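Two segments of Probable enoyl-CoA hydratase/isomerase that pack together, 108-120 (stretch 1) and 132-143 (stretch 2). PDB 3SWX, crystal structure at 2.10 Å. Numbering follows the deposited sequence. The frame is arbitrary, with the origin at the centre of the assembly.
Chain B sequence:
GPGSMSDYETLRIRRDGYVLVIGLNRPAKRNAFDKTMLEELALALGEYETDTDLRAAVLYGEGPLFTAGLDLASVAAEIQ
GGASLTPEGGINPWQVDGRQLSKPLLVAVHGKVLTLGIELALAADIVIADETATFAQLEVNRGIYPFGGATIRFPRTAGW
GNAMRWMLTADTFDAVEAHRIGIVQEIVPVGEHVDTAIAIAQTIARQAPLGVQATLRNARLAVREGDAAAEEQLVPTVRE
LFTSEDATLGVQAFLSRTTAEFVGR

Stretch 1 108-120: AVHGKVLTLGIEL
Stretch 2 (132-143) TATFAQLEVNRG

Two carboxylates, E119 and E139, face each other across the contact with E119 OE2 only 3.7 Å from E139 OE2, and a single water donates to both, its O 2.5 Å from E119 OE2 and 2.5 Å from E139 OE2. E119 (chi1 -71°, chi2 175°) reaches in from the helix that begins at L116 and runs on past L120; E139 (chi1 -67°, chi2 91°, chi3 -24°) folds back from the 3-10 segment. Q137 (chi1 -158°, chi2 81°, chi3 75°) lies beside the second acid: Q137 NE2 donates to E139 OE1 at 3.0 Å, weakly to E139 OE2 at 3.0 Å, and weakly to T115 O at 3.4 Å. Q137 OE1 is buried without a polar partner, 3.6 Å from I118 CG2.

Two parallel strands, 112-114 and 134-136, form the backbone of the contact; their axes approach to 4.7 Å and cross at -20°. Phi/psi values are -71/131, -119/98 and -105/148 for K112 to L114, and -123/161, -135/140 and -152/123 for T134 to A136. The register pairs K112 with T134, V113 with F135 and L114 with A136, at CA-CA distances of 4.9, 4.7 and 5.0 Å. Hydrogen bonds alternate between the two strands as parallel pairing requires: T134 N to G111 O, 2.9 Å; V113 N to T134 O, 2.7 Å; A136 N to V113 O, 3.1 Å; T115 N to A136 O, 3.0 Å and nearly straight at 174°. CA-H...O contacts supplement them, including A133 CA to G111 O and F135 CA to V113 O, both 3.3 Å. Ahead of the ladder, G111 (61/-152, a positive phi that favours glycine) donates from N to T132 OG1 at 3.1 Å; T132 has chi1 71°.

K112 (m, then t throughout), T134 (p), L114 (m, t) and A136 share one sheet face, where L114 CD2 lies 3.9 Å from A136 CB and 4.0 Å from L138 CD1 (L138 m, t). V113 (t) and F135 (chi1 -54°, chi2 83°) occupy the other face, with V113 CB 3.5 Å from F135 CD2. The ring also receives V109 (m), whose CG2 is 3.9 Å from F135 CZ and 4.0 Å from A133 CB, while I118 CG1 lies at its edge.

Beyond L114, T115 (46/-106, chi1 61°) turns the chain into the helix from the N-cap position, without a side-chain capping bond. Its CB is 3.4 Å from E139 OE2. I118 (m, t) points back toward stretch 2, bringing I118 CD1 to 3.5 Å from A136 C.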

# COMPACT_ATOMS: atom_id res chain seq x y z
N ALA B 108 4.52 13.51 -16.45
CA ALA B 108 5.46 14.52 -15.97
C ALA B 108 4.65 15.76 -15.60
O ALA B 108 3.96 16.31 -16.44
CB ALA B 108 6.48 14.87 -17.07
N VAL B 109 4.77 16.20 -14.34
CA VAL B 109 3.96 17.29 -13.82
C VAL B 109 4.82 18.46 -13.31
O VAL B 109 5.95 18.29 -12.88
CB VAL B 109 2.95 16.84 -12.69
CG1 VAL B 109 2.02 15.69 -13.18
CG2 VAL B 109 3.65 16.46 -11.37
N HIS B 110 4.23 19.65 -13.36
CA HIS B 110 4.83 20.87 -12.85
C HIS B 110 3.70 21.86 -12.56
O HIS B 110 2.62 21.73 -13.11
CB HIS B 110 5.76 21.47 -13.89
CG HIS B 110 5.05 22.12 -15.05
ND1 HIS B 110 4.31 21.40 -15.96
CD2 HIS B 110 4.95 23.42 -15.42
CE1 HIS B 110 3.79 22.23 -16.85
NE2 HIS B 110 4.17 23.46 -16.55
N GLY B 111 3.96 22.83 -11.69
CA GLY B 111 2.94 23.82 -11.30
C GLY B 111 1.76 23.15 -10.61
O GLY B 111 1.90 22.09 -10.00
N LYS B 112 0.59 23.76 -10.72
CA LYS B 112 -0.63 23.17 -10.13
C LYS B 112 -1.13 21.92 -10.85
O LYS B 112 -1.26 21.88 -12.10
CB LYS B 112 -1.76 24.19 -10.07
CG LYS B 112 -1.43 25.32 -9.11
CD LYS B 112 -2.61 26.26 -8.93
CE LYS B 112 -2.31 27.34 -7.90
NZ LYS B 112 -3.57 28.04 -7.55
N VAL B 113 -1.39 20.91 -10.04
CA VAL B 113 -1.98 19.68 -10.50
C VAL B 113 -3.30 19.59 -9.71
O VAL B 113 -3.30 19.20 -8.51
CB VAL B 113 -1.05 18.49 -10.21
CG1 VAL B 113 -1.69 17.17 -10.68
CG2 VAL B 113 0.32 18.69 -10.90
N LEU B 114 -4.40 19.99 -10.33
CA LEU B 114 -5.68 20.00 -9.64
C LEU B 114 -6.56 18.85 -10.08
O LEU B 114 -6.52 18.47 -11.24
CB LEU B 114 -6.43 21.31 -9.87
CG LEU B 114 -5.65 22.61 -9.64
CD1 LEU B 114 -6.50 23.83 -10.08
CD2 LEU B 114 -5.22 22.70 -8.20
N THR B 115 -7.37 18.36 -9.13
CA THR B 115 -8.48 17.47 -9.39
C THR B 115 -8.11 16.31 -10.35
O THR B 115 -7.36 15.40 -9.98
CB THR B 115 -9.73 18.29 -9.87
OG1 THR B 115 -9.42 18.97 -11.09
CG2 THR B 115 -10.17 19.31 -8.82
N LEU B 116 -8.60 16.39 -11.58
CA LEU B 116 -8.38 15.34 -12.59
C LEU B 116 -6.91 15.11 -12.90
O LEU B 116 -6.53 14.02 -13.31
CB LEU B 116 -9.10 15.66 -13.89
CG LEU B 116 -10.59 15.39 -13.99
CD1 LEU B 116 -11.05 15.83 -15.41
CD2 LEU B 116 -10.92 13.90 -13.73
N GLY B 117 -6.08 16.14 -12.70
CA GLY B 117 -4.65 16.01 -12.91
C GLY B 117 -3.98 15.01 -11.98
O GLY B 117 -3.10 14.26 -12.37
N ILE B 118 -4.37 15.06 -10.71
CA ILE B 118 -3.91 14.10 -9.69
C ILE B 118 -4.30 12.70 -10.14
O ILE B 118 -3.50 11.77 -10.07
CB ILE B 118 -4.55 14.38 -8.32
CG1 ILE B 118 -4.13 15.75 -7.77
CG2 ILE B 118 -4.14 13.32 -7.33
CD1 ILE B 118 -4.74 16.13 -6.40
N GLU B 119 -5.51 12.60 -10.67
CA GLU B 119 -6.07 11.32 -11.08
C GLU B 119 -5.43 10.78 -12.35
O GLU B 119 -5.29 9.55 -12.51
CB GLU B 119 -7.60 11.45 -11.18
CG GLU B 119 -8.23 11.57 -9.79
CD GLU B 119 -9.72 11.83 -9.82
OE1 GLU B 119 -10.46 11.09 -9.14
OE2 GLU B 119 -10.15 12.76 -10.53
N LEU B 120 -4.97 11.68 -13.23
CA LEU B 120 -4.17 11.27 -14.40
C LEU B 120 -2.86 10.66 -13.98
O LEU B 120 -2.46 9.62 -14.49
CB LEU B 120 -3.87 12.45 -15.31
CG LEU B 120 -4.84 12.76 -16.43
CD1 LEU B 120 -4.31 13.92 -17.31
CD2 LEU B 120 -5.07 11.48 -17.28
N THR B 132 8.48 22.57 -8.59
CA THR B 132 7.37 23.51 -8.41
C THR B 132 6.02 22.83 -8.26
O THR B 132 5.05 23.50 -7.96
CB THR B 132 7.22 24.49 -9.62
OG1 THR B 132 6.73 23.78 -10.76
CG2 THR B 132 8.55 25.14 -9.97
N ALA B 133 5.92 21.53 -8.51
CA ALA B 133 4.60 20.89 -8.55
C ALA B 133 3.86 21.06 -7.22
O ALA B 133 4.43 20.81 -6.16
CB ALA B 133 4.72 19.41 -8.90
N THR B 134 2.62 21.53 -7.28
CA THR B 134 1.68 21.41 -6.15
C THR B 134 0.41 20.67 -6.57
O THR B 134 0.09 20.59 -7.76
CB THR B 134 1.29 22.75 -5.53
OG1 THR B 134 0.57 23.51 -6.49
CG2 THR B 134 2.50 23.52 -5.03
N PHE B 135 -0.31 20.15 -5.58
CA PHE B 135 -1.47 19.27 -5.82
C PHE B 135 -2.66 19.65 -4.92
O PHE B 135 -2.50 19.95 -3.74
CB PHE B 135 -1.10 17.81 -5.53
CG PHE B 135 0.10 17.32 -6.29
CD1 PHE B 135 1.38 17.57 -5.81
CD2 PHE B 135 -0.03 16.61 -7.46
CE1 PHE B 135 2.49 17.15 -6.50
CE2 PHE B 135 1.08 16.16 -8.16
CZ PHE B 135 2.35 16.43 -7.68
N ALA B 136 -3.87 19.61 -5.48
CA ALA B 136 -5.08 19.82 -4.68
C ALA B 136 -6.30 19.09 -5.24
O ALA B 136 -6.72 19.32 -6.39
CB ALA B 136 -5.36 21.31 -4.51
N GLN B 137 -6.88 18.25 -4.38
CA GLN B 137 -8.06 17.48 -4.69
C GLN B 137 -9.28 18.32 -4.27
O GLN B 137 -9.89 18.11 -3.20
CB GLN B 137 -7.99 16.13 -3.97
CG GLN B 137 -8.85 15.03 -4.57
CD GLN B 137 -8.22 14.36 -5.77
OE1 GLN B 137 -7.30 13.55 -5.63
NE2 GLN B 137 -8.73 14.67 -6.96
N LEU B 138 -9.63 19.28 -5.13
CA LEU B 138 -10.58 20.33 -4.81
C LEU B 138 -12.07 19.95 -4.87
O LEU B 138 -12.94 20.76 -4.52
CB LEU B 138 -10.33 21.55 -5.72
CG LEU B 138 -9.01 22.30 -5.54
CD1 LEU B 138 -8.84 23.35 -6.65
CD2 LEU B 138 -8.89 22.97 -4.16
N GLU B 139 -12.38 18.74 -5.33
CA GLU B 139 -13.77 18.37 -5.65
C GLU B 139 -14.73 18.59 -4.49
O GLU B 139 -15.77 19.24 -4.67
CB GLU B 139 -13.86 16.93 -6.18
CG GLU B 139 -13.19 16.69 -7.57
CD GLU B 139 -11.70 16.25 -7.48
OE1 GLU B 139 -11.02 16.54 -6.46
OE2 GLU B 139 -11.21 15.63 -8.45
N VAL B 140 -14.40 18.11 -3.29
CA VAL B 140 -15.31 18.29 -2.16
C VAL B 140 -15.49 19.76 -1.77
O VAL B 140 -16.51 20.13 -1.18
CB VAL B 140 -14.92 17.46 -0.91
CG1 VAL B 140 -14.93 15.96 -1.24
CG2 VAL B 140 -13.59 17.95 -0.32
N ASN B 141 -14.52 20.60 -2.12
CA ASN B 141 -14.66 22.05 -1.95
C ASN B 141 -15.69 22.65 -2.91
O ASN B 141 -16.15 23.76 -2.70
CB ASN B 141 -13.30 22.75 -2.11
CG ASN B 141 -13.35 24.26 -1.79
OD1 ASN B 141 -13.23 25.09 -2.69
ND2 ASN B 141 -13.51 24.59 -0.52
N ARG B 142 -16.06 21.92 -3.96
CA ARG B 142 -16.93 22.44 -5.00
C ARG B 142 -18.29 21.73 -5.01
O ARG B 142 -19.09 21.94 -5.92
CB ARG B 142 -16.22 22.35 -6.35
CG ARG B 142 -15.01 23.31 -6.43
CD ARG B 142 -13.97 22.83 -7.40
NE ARG B 142 -13.02 23.87 -7.82
CZ ARG B 142 -12.17 23.73 -8.85
NH1 ARG B 142 -12.15 22.61 -9.57
NH2 ARG B 142 -11.34 24.72 -9.16
N GLY B 143 -18.57 20.96 -3.96
CA GLY B 143 -19.85 20.30 -3.81
C GLY B 143 -19.94 18.91 -4.41
O GLY B 143 -21.00 18.30 -4.37
O HOH W 1 -12.27 14.07 -10.10